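Local coordinates for protein thiol-activated cytolysin (Desulfobulbus propionicus, PDB 6NAL) that probably forms large oligomeric pores in target membranes, being a toxin of the thiol-activated (cholesterol-dependent) cytolysin family, at residues M22-T27 against D155-M160; F59-P64 against D82-K87; E51-E56 against T353-E358. All coordinates share one frame; numbering follows the deposited sequence.

Contact 1. Residues M22-T27 against D155-M160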
loop_
_atom_site.group_PDB
_atom_site.type_symbol
_atom_site.label_atom_id
_atom_site.label_comp_id
_atom_site.label_asym_id
_atom_site.label_seq_id
_atom_site.Cartn_x
_atom_site.Cartn_y
_atom_site.Cartn_z
HETATM N N MSE A 22 24.479 27.346 13.002
HETATM C CA MSE A 22 24.765 25.920 12.811
HETATM C C MSE A 22 23.511 25.280 12.159
HETATM O O MSE A 22 22.364 25.664 12.440
HETATM C CB MSE A 22 25.127 25.231 14.112
HETATM C CG MSE A 22 26.289 25.847 14.881
HETATM SE SE MSE A 22 26.518 24.752 16.528
HETATM C CE MSE A 22 25.430 25.403 17.766
ATOM N N VAL A 23 23.746 24.335 11.249
ATOM C CA VAL A 23 22.674 23.664 10.509
ATOM C C VAL A 23 22.990 22.179 10.403
ATOM O O VAL A 23 24.087 21.802 9.978
ATOM C CB VAL A 23 22.498 24.245 9.095
ATOM C CG1 VAL A 23 23.787 24.115 8.360
ATOM C CG2 VAL A 23 21.378 23.486 8.323
ATOM N N PHE A 24 22.030 21.332 10.784
ATOM C CA PHE A 24 22.187 19.901 10.571
ATOM C C PHE A 24 22.277 19.663 9.074
ATOM O O PHE A 24 21.538 20.278 8.292
ATOM C CB PHE A 24 21.004 19.114 11.169
ATOM C CG PHE A 24 21.192 17.645 11.121
ATOM C CD1 PHE A 24 21.939 16.985 12.087
ATOM C CD2 PHE A 24 20.635 16.901 10.074
ATOM C CE1 PHE A 24 22.119 15.586 12.021
ATOM C CE2 PHE A 24 20.815 15.502 10.002
ATOM C CZ PHE A 24 21.546 14.846 10.962
ATOM N N ASN A 25 23.159 18.761 8.662
ATOM C CA ASN A 25 23.127 18.347 7.272
ATOM C C ASN A 25 22.874 16.856 7.130
ATOM O O ASN A 25 23.699 16.031 7.548
ATOM C CB ASN A 25 24.392 18.688 6.524
ATOM C CG ASN A 25 24.305 18.241 5.080
ATOM O OD1 ASN A 25 23.352 18.587 4.322
ATOM N ND2 ASN A 25 25.261 17.397 4.702
ATOM N N GLY A 26 21.746 16.521 6.506
ATOM C CA GLY A 26 21.366 15.147 6.337
ATOM C C GLY A 26 21.705 14.671 4.948
ATOM O O GLY A 26 22.160 15.421 4.095
ATOM N N THR A 27 21.515 13.375 4.768
ATOM C CA THR A 27 21.580 12.769 3.459
ATOM C C THR A 27 20.576 13.401 2.508
ATOM O O THR A 27 19.434 13.709 2.861
ATOM C CB THR A 27 21.297 11.279 3.605
ATOM O OG1 THR A 27 22.069 10.782 4.703
ATOM C CG2 THR A 27 21.622 10.503 2.347
ATOM N N ASP A 155 21.183 4.992 7.217
ATOM C CA ASP A 155 22.587 5.407 7.210
ATOM C C ASP A 155 22.906 6.169 8.496
ATOM O O ASP A 155 22.048 6.354 9.369
ATOM C CB ASP A 155 22.923 6.255 5.957
ATOM C CG ASP A 155 22.056 7.523 5.833
ATOM O OD1 ASP A 155 21.217 7.757 6.756
ATOM O OD2 ASP A 155 22.200 8.257 4.806
ATOM N N GLU A 156 24.159 6.629 8.596
ATOM C CA GLU A 156 24.618 7.257 9.829
ATOM C C GLU A 156 23.780 8.478 10.176
ATOM O O GLU A 156 23.669 8.832 11.355
ATOM C CB GLU A 156 26.096 7.641 9.720
ATOM C CG GLU A 156 27.080 6.461 9.671
ATOM C CD GLU A 156 27.444 6.049 8.222
ATOM O OE1 GLU A 156 26.711 6.473 7.267
ATOM O OE2 GLU A 156 28.441 5.285 8.045
ATOM N N ASN A 157 23.159 9.127 9.181
ATOM C CA ASN A 157 22.484 10.387 9.486
ATOM C C ASN A 157 21.092 10.157 10.031
ATOM O O ASN A 157 20.595 10.963 10.823
ATOM C CB ASN A 157 22.399 11.292 8.260
ATOM C CG ASN A 157 23.707 12.040 7.998
ATOM O OD1 ASN A 157 24.306 12.664 8.900
ATOM N ND2 ASN A 157 24.162 11.962 6.762
ATOM N N GLU A 158 20.433 9.098 9.587
ATOM C CA GLU A 158 19.158 8.770 10.182
ATOM C C GLU A 158 19.391 8.352 11.614
ATOM O O GLU A 158 18.596 8.686 12.487
ATOM C CB GLU A 158 18.427 7.655 9.412
ATOM C CG GLU A 158 16.876 7.692 9.657
ATOM C CD GLU A 158 16.104 6.405 9.308
ATOM O OE1 GLU A 158 16.636 5.550 8.554
ATOM O OE2 GLU A 158 14.946 6.240 9.804
ATOM N N LEU A 159 20.502 7.647 11.860
ATOM C CA LEU A 159 20.869 7.222 13.200
ATOM C C LEU A 159 21.046 8.418 14.104
ATOM O O LEU A 159 20.411 8.508 15.156
ATOM C CB LEU A 159 22.163 6.402 13.170
ATOM C CG LEU A 159 22.328 5.398 14.313
ATOM C CD1 LEU A 159 23.162 4.186 14.016
ATOM C CD2 LEU A 159 22.982 6.119 15.498
HETATM N N MSE A 160 21.880 9.359 13.708
HETATM C CA MSE A 160 22.180 10.479 14.587
HETATM C C MSE A 160 20.918 11.230 14.884
HETATM O O MSE A 160 20.671 11.612 15.993
HETATM C CB MSE A 160 23.203 11.410 13.983
HETATM C CG MSE A 160 24.649 10.953 14.209
HETATM SE SE MSE A 160 25.808 11.786 12.845
HETATM C CE MSE A 160 25.365 13.635 13.152
#

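Contact 2. Residues F59-P64 against D82-K87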
loop_
_atom_site.group_PDB
_atom_site.type_symbol
_atom_site.label_atom_id
_atom_site.label_comp_id
_atom_site.label_asym_id
_atom_site.label_seq_id
_atom_site.Cartn_x
_atom_site.Cartn_y
_atom_site.Cartn_z
ATOM N N PHE A 59 17.300 17.848 16.811
ATOM C CA PHE A 59 18.555 17.111 16.921
ATOM C C PHE A 59 19.083 17.252 18.344
ATOM O O PHE A 59 19.402 18.368 18.798
ATOM C CB PHE A 59 19.579 17.611 15.905
ATOM C CG PHE A 59 20.848 16.795 15.838
ATOM C CD1 PHE A 59 20.826 15.408 15.915
ATOM C CD2 PHE A 59 22.080 17.430 15.683
ATOM C CE1 PHE A 59 22.020 14.655 15.848
ATOM C CE2 PHE A 59 23.271 16.700 15.607
ATOM C CZ PHE A 59 23.242 15.309 15.680
ATOM N N ASP A 60 19.176 16.114 19.025
ATOM C CA ASP A 60 19.788 16.007 20.351
ATOM C C ASP A 60 21.306 15.880 20.242
ATOM O O ASP A 60 21.820 15.041 19.485
ATOM C CB ASP A 60 19.261 14.772 21.086
ATOM C CG ASP A 60 18.341 15.109 22.222
ATOM O OD1 ASP A 60 18.188 16.317 22.516
ATOM O OD2 ASP A 60 17.771 14.152 22.820
ATOM N N ILE A 61 22.031 16.693 21.003
ATOM C CA ILE A 61 23.488 16.738 20.893
ATOM C C ILE A 61 24.074 15.842 21.974
ATOM O O ILE A 61 23.953 16.145 23.163
ATOM C CB ILE A 61 24.029 18.162 21.022
ATOM C CG1 ILE A 61 23.231 19.169 20.194
ATOM C CG2 ILE A 61 25.483 18.163 20.673
ATOM C CD1 ILE A 61 23.340 18.990 18.757
ATOM N N ALA A 62 24.686 14.731 21.572
ATOM C CA ALA A 62 25.404 13.867 22.494
ATOM C C ALA A 62 26.704 14.512 22.959
ATOM O O ALA A 62 27.361 15.257 22.231
ATOM C CB ALA A 62 25.738 12.528 21.849
ATOM N N VAL A 63 27.069 14.215 24.197
ATOM C CA VAL A 63 28.413 14.513 24.673
ATOM C C VAL A 63 29.392 13.541 24.038
ATOM O O VAL A 63 29.365 12.355 24.356
ATOM C CB VAL A 63 28.512 14.384 26.198
ATOM C CG1 VAL A 63 29.975 14.461 26.633
ATOM C CG2 VAL A 63 27.742 15.450 26.935
ATOM N N PRO A 64 30.304 13.974 23.196
ATOM C CA PRO A 64 31.249 13.010 22.625
ATOM C C PRO A 64 32.216 12.475 23.671
ATOM O O PRO A 64 32.651 13.188 24.580
ATOM C CB PRO A 64 31.979 13.805 21.533
ATOM C CG PRO A 64 31.176 15.059 21.336
ATOM C CD PRO A 64 30.477 15.330 22.665
ATOM N N ASP A 82 30.925 21.946 13.111
ATOM C CA ASP A 82 31.633 20.771 13.616
ATOM C C ASP A 82 31.190 20.365 15.036
ATOM O O ASP A 82 31.408 19.212 15.437
ATOM C CB ASP A 82 33.129 21.049 13.460
ATOM C CG ASP A 82 33.519 21.323 11.954
ATOM O OD1 ASP A 82 33.313 22.456 11.452
ATOM O OD2 ASP A 82 34.000 20.402 11.256
ATOM N N LEU A 83 30.478 21.233 15.762
ATOM C CA LEU A 83 29.790 20.791 16.968
ATOM C C LEU A 83 28.730 19.707 16.655
ATOM O O LEU A 83 28.657 18.676 17.343
ATOM C CB LEU A 83 29.208 22.038 17.650
ATOM C CG LEU A 83 28.452 21.849 18.957
ATOM C CD1 LEU A 83 28.585 23.081 19.801
ATOM C CD2 LEU A 83 26.988 21.558 18.716
ATOM N N LEU A 84 27.945 19.877 15.588
ATOM C CA LEU A 84 26.916 18.874 15.272
ATOM C C LEU A 84 27.535 17.532 14.908
ATOM O O LEU A 84 26.924 16.484 15.151
ATOM C CB LEU A 84 26.019 19.363 14.131
ATOM C CG LEU A 84 25.423 20.754 14.376
ATOM C CD1 LEU A 84 24.497 21.169 13.254
ATOM C CD2 LEU A 84 24.699 20.884 15.726
ATOM N N ASP A 85 28.737 17.543 14.318
ATOM C CA ASP A 85 29.470 16.339 13.921
ATOM C C ASP A 85 30.293 15.728 15.058
ATOM O O ASP A 85 31.167 14.887 14.792
ATOM C CB ASP A 85 30.433 16.647 12.743
ATOM C CG ASP A 85 29.753 17.428 11.573
ATOM O OD1 ASP A 85 28.587 17.109 11.231
ATOM O OD2 ASP A 85 30.389 18.350 10.985
ATOM N N GLY A 86 30.111 16.184 16.298
ATOM C CA GLY A 86 30.831 15.579 17.412
ATOM C C GLY A 86 32.214 16.108 17.724
ATOM O O GLY A 86 32.966 15.425 18.455
ATOM N N LYS A 87 32.568 17.301 17.208
ATOM C CA LYS A 87 33.855 17.953 17.489
ATOM C C LYS A 87 33.670 19.405 17.938
ATOM O O LYS A 87 34.009 20.363 17.228
ATOM C CB LYS A 87 34.752 17.862 16.261
ATOM C CG LYS A 87 35.150 16.430 15.960
ATOM C CD LYS A 87 35.926 16.320 14.662
ATOM C CE LYS A 87 36.347 14.871 14.358
ATOM N NZ LYS A 87 35.218 13.868 14.234
#

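Contact 3. Residues E51-E56 against T353-E358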
loop_
_atom_site.group_PDB
_atom_site.type_symbol
_atom_site.label_atom_id
_atom_site.label_comp_id
_atom_site.label_asym_id
_atom_site.label_seq_id
_atom_site.Cartn_x
_atom_site.Cartn_y
_atom_site.Cartn_z
ATOM N N GLU A 51 10.444 3.755 -1.605
ATOM C CA GLU A 51 9.884 5.081 -1.447
ATOM C C GLU A 51 10.927 5.993 -0.821
ATOM O O GLU A 51 11.622 5.614 0.127
ATOM C CB GLU A 51 8.655 5.047 -0.574
ATOM C CG GLU A 51 7.717 6.199 -0.777
ATOM C CD GLU A 51 6.571 6.152 0.254
ATOM O OE1 GLU A 51 6.574 5.257 1.161
ATOM O OE2 GLU A 51 5.669 7.020 0.155
ATOM N N LYS A 52 10.997 7.191 -1.358
ATOM C CA LYS A 52 11.880 8.232 -0.902
ATOM C C LYS A 52 11.156 8.980 0.201
ATOM O O LYS A 52 10.024 9.445 -0.013
ATOM C CB LYS A 52 12.234 9.159 -2.060
ATOM C CG LYS A 52 13.250 10.232 -1.690
ATOM C CD LYS A 52 13.764 11.014 -2.914
ATOM C CE LYS A 52 14.030 12.493 -2.511
ATOM N NZ LYS A 52 15.245 13.134 -3.066
ATOM N N CYS A 53 11.812 9.082 1.373
ATOM C CA CYS A 53 11.263 9.747 2.544
ATOM C C CYS A 53 12.308 10.654 3.157
ATOM O O CYS A 53 13.505 10.484 2.938
ATOM C CB CYS A 53 10.840 8.790 3.674
ATOM S SG CYS A 53 9.853 7.450 3.168
ATOM N N SER A 54 11.837 11.584 3.981
ATOM C CA SER A 54 12.682 12.380 4.842
ATOM C C SER A 54 12.112 12.363 6.260
ATOM O O SER A 54 10.919 12.171 6.488
ATOM C CB SER A 54 12.837 13.783 4.294
ATOM O OG SER A 54 11.793 14.629 4.666
ATOM N N TYR A 55 12.999 12.442 7.219
ATOM C CA TYR A 55 12.634 12.410 8.616
ATOM C C TYR A 55 13.101 13.734 9.186
ATOM O O TYR A 55 14.227 14.148 8.921
ATOM C CB TYR A 55 13.277 11.242 9.343
ATOM C CG TYR A 55 12.880 11.206 10.802
ATOM C CD1 TYR A 55 11.624 10.761 11.195
ATOM C CD2 TYR A 55 13.756 11.629 11.776
ATOM C CE1 TYR A 55 11.239 10.743 12.520
ATOM C CE2 TYR A 55 13.385 11.624 13.163
ATOM C CZ TYR A 55 12.134 11.184 13.508
ATOM O OH TYR A 55 11.729 11.144 14.802
ATOM N N GLU A 56 12.250 14.365 9.977
ATOM C CA GLU A 56 12.457 15.681 10.543
ATOM C C GLU A 56 12.290 15.534 12.038
ATOM O O GLU A 56 11.253 15.006 12.471
ATOM C CB GLU A 56 11.400 16.616 10.022
ATOM C CG GLU A 56 11.680 18.057 10.010
ATOM C CD GLU A 56 11.180 18.718 8.715
ATOM O OE1 GLU A 56 10.991 19.955 8.756
ATOM O OE2 GLU A 56 11.019 18.033 7.653
ATOM N N THR A 353 16.735 14.598 7.193
ATOM C CA THR A 353 17.579 13.670 6.448
ATOM C C THR A 353 16.664 12.777 5.599
ATOM O O THR A 353 15.576 12.415 6.033
ATOM C CB THR A 353 18.446 12.852 7.411
ATOM O OG1 THR A 353 19.391 12.054 6.672
ATOM C CG2 THR A 353 17.546 11.967 8.277
ATOM N N GLU A 354 17.101 12.445 4.390
ATOM C CA GLU A 354 16.323 11.632 3.479
ATOM C C GLU A 354 16.848 10.209 3.492
ATOM O O GLU A 354 17.994 9.945 3.851
ATOM C CB GLU A 354 16.349 12.201 2.066
ATOM C CG GLU A 354 15.850 13.639 2.031
ATOM C CD GLU A 354 16.002 14.316 0.676
ATOM O OE1 GLU A 354 16.775 13.792 -0.157
ATOM O OE2 GLU A 354 15.350 15.373 0.457
ATOM N N TYR A 355 15.963 9.288 3.154
ATOM C CA TYR A 355 16.296 7.884 3.120
ATOM C C TYR A 355 15.345 7.191 2.155
ATOM O O TYR A 355 14.308 7.735 1.767
ATOM C CB TYR A 355 16.248 7.265 4.512
ATOM C CG TYR A 355 14.926 7.317 5.221
ATOM C CD1 TYR A 355 14.553 8.415 5.967
ATOM C CD2 TYR A 355 14.097 6.219 5.222
ATOM C CE1 TYR A 355 13.337 8.427 6.673
ATOM C CE2 TYR A 355 12.908 6.211 5.911
ATOM C CZ TYR A 355 12.526 7.329 6.627
ATOM O OH TYR A 355 11.323 7.321 7.287
ATOM N N VAL A 356 15.730 5.982 1.767
ATOM C CA VAL A 356 14.924 5.110 0.922
ATOM C C VAL A 356 14.282 4.019 1.779
ATOM O O VAL A 356 14.968 3.115 2.262
ATOM C CB VAL A 356 15.772 4.476 -0.183
ATOM C CG1 VAL A 356 14.896 3.641 -1.060
ATOM C CG2 VAL A 356 16.462 5.540 -0.986
ATOM N N ALA A 357 12.968 4.075 1.976
ATOM C CA ALA A 357 12.279 3.020 2.722
ATOM C C ALA A 357 11.950 1.924 1.721
ATOM O O ALA A 357 11.379 2.220 0.661
ATOM C CB ALA A 357 10.990 3.511 3.392
ATOM N N GLU A 358 12.310 0.676 2.043
ATOM C CA GLU A 358 12.002 -0.480 1.195
ATOM C C GLU A 358 10.931 -1.374 1.809
ATOM O O GLU A 358 11.094 -1.869 2.921
ATOM C CB GLU A 358 13.252 -1.310 0.946
ATOM C CG GLU A 358 14.399 -0.455 0.492
ATOM C CD GLU A 358 15.680 -1.254 0.302
ATOM O OE1 GLU A 358 16.404 -1.005 -0.708
ATOM O OE2 GLU A 358 15.897 -2.191 1.115
#

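Contact 1. Residues M22-T27 against D155-M160
The side chain of N157 projects from the first turn of helix 156-163 toward the passing loop M22-T27, with CG anti to its own carbonyl carbon (chi1 -80°). At its base, CB lies 3.6 Å from T27 OG1. Beyond CG the amide divides its contacts. N157 OD1 lies 3.7 Å from N25 O, without a hydrogen bond, and 4.1 Å from F24 CZ, with the amide and ring planes 79° apart. Farther along the helix, CE of selenomethionine M160 packs 4.0 Å from F24 CE1. N157 ND2 donates to T27 OG1 at 3.2 Å, and the bond is nearly straight (163°), with the hydroxyl close to the amide plane. That hydroxyl in turn donates to D155 OD2, a short 2.5 Å from T27 OG1, met tip to tip from above the carboxylate plane. One atom is thus held as both acceptor and donor, which would restrain chi1 of T27. The other carboxylate oxygen, D155 OD1, accepts E158 N at 3.2 Å and, weakly, N157 N; the helix start would be expected to stabilise its negative charge. The arrangement is that of an aspartate N-cap whose second oxygen is bound by a threonine from a distant loop.

Contact 2. Residues F59-P64 against D82-K87
Three side chains of F59-P64, those of F59, I61 and P64, set out toward D82-K87. The F59 ring, carried with CG anti to the backbone N (chi1 -173°), presents its edge: L84 O lies near the ring plane, 3.7 Å from F59 CE2. The same ring carbon is 4.1 Å from L84 CB, so the ring crosses the start of the leucine side chain obliquely instead of stacking on it. I61 uses both of its branches. Its longer arm, CG1 anti to the carbonyl carbon, ends in CD1, which meets L84 CD2 at 3.8 Å in another oblique crossing. Its short branch, CG2, lies 4.2 Å from L83 CD2, and there the two side chains cross at about a right angle. I61 therefore touches one methyl on each of two consecutive leucines. These leucines belong to the weakly bonded helical turn at 82-84, which ends in a Schellman motif: K87 N bonds to D82 O at 2.9 Å, and G86 N to L83 O at 3.1 Å. G86 is its C' residue, with the positive phi (87°) that such a helix end requires. The fourth meeting is with this turn, where P64 CG stands 3.4 Å from G86 O. No hydrogen bond spans the two segments, so packing alone joins them here. The loop F59-P64 is meanwhile tied by backbone hydrogen bonds of I61 to Y336 and V63 to L334 on strand 332-340. Y336 of that strand also touches both I61 and L83, while F59 packs on L161 of helix 156-163.

Contact 3. Residues E51-E56 against T353-E358
Segments 51-56 and 353-358 are neighbouring antiparallel strands of one long twisted sheet, their N-to-C directions 144° apart. Hydrogen-bonded pairs E51 with A357, C53 with Y355 and Y55 with T353 alternate with non-hydrogen-bonded pairs K52 with V356 and S54 with E354. Each hydrogen-bonded pair contributes two backbone bonds, and the central one is the best aligned: C53 N to Y355 O is 2.9 Å at 171°, and Y355 N to C53 O is 2.7 Å. At the non-hydrogen-bonded pair S54-E354, CA-H...O contacts add to the backbone pairing, with S54 CA 3.1 Å from T353 O.

On the face carrying C53, Y55 and Y355, the tyrosine Y355 has CG in the crowded position between backbone N and carbonyl carbon (chi1 60°), which lays its ring across the neighbouring strand. C53 CB sits over one ring face in a CH-pi contact, 4.0 Å from the ring centroid and toward the rim, while C53 SG approaches obliquely. Y55 CB meets the ring edge instead, 3.9 Å from Y355 CE1. A bound imidazole, probably from the crystallisation liquor, lies close to this Y355 side chain. On the same face T353 OG1 is hydrogen-bonded to T27 N.

The opposite face holds K52, S54 and E354. S54 CB packs 3.8 Å from E354 CG, and the extended E354 brings OE1 to 3.4 Å from K52 NZ, a weak salt bridge whose lysine end is not firmly placed. E354 OE1 also accepts a hydrogen bond from I29 N.

Residues C53 to E56 pair in parallel with a strand of the second subunit, so the sheet continues across the interface. Long paired strands of this kind fit the elongated sheet that, in cholesterol-dependent cytolysins, leads to the C-terminal beta sandwich.

Overall arrangement
Going from the N terminus, M22-T27 opens contact 1, and E51-E56 then opens contact 3 before either is closed. F59-P64 follows almost at once and closes first, on D82-K87, so the short loop of contact 2 is nested inside both others. D155-M160 next closes contact 1, and T353-E358, nearly 300 residues after its partner, closes contact 3; contacts 1 and 3 therefore cross. Contact 1 lies between the others, its centre about 11 Å from that of contact 2 and about 12 Å from that of contact 3. F24 meets F59 edge-to-face between contacts 1 and 2, while T27 hydrogen bonds to T353 and E354 join contact 1's loop to the strands of contact 3.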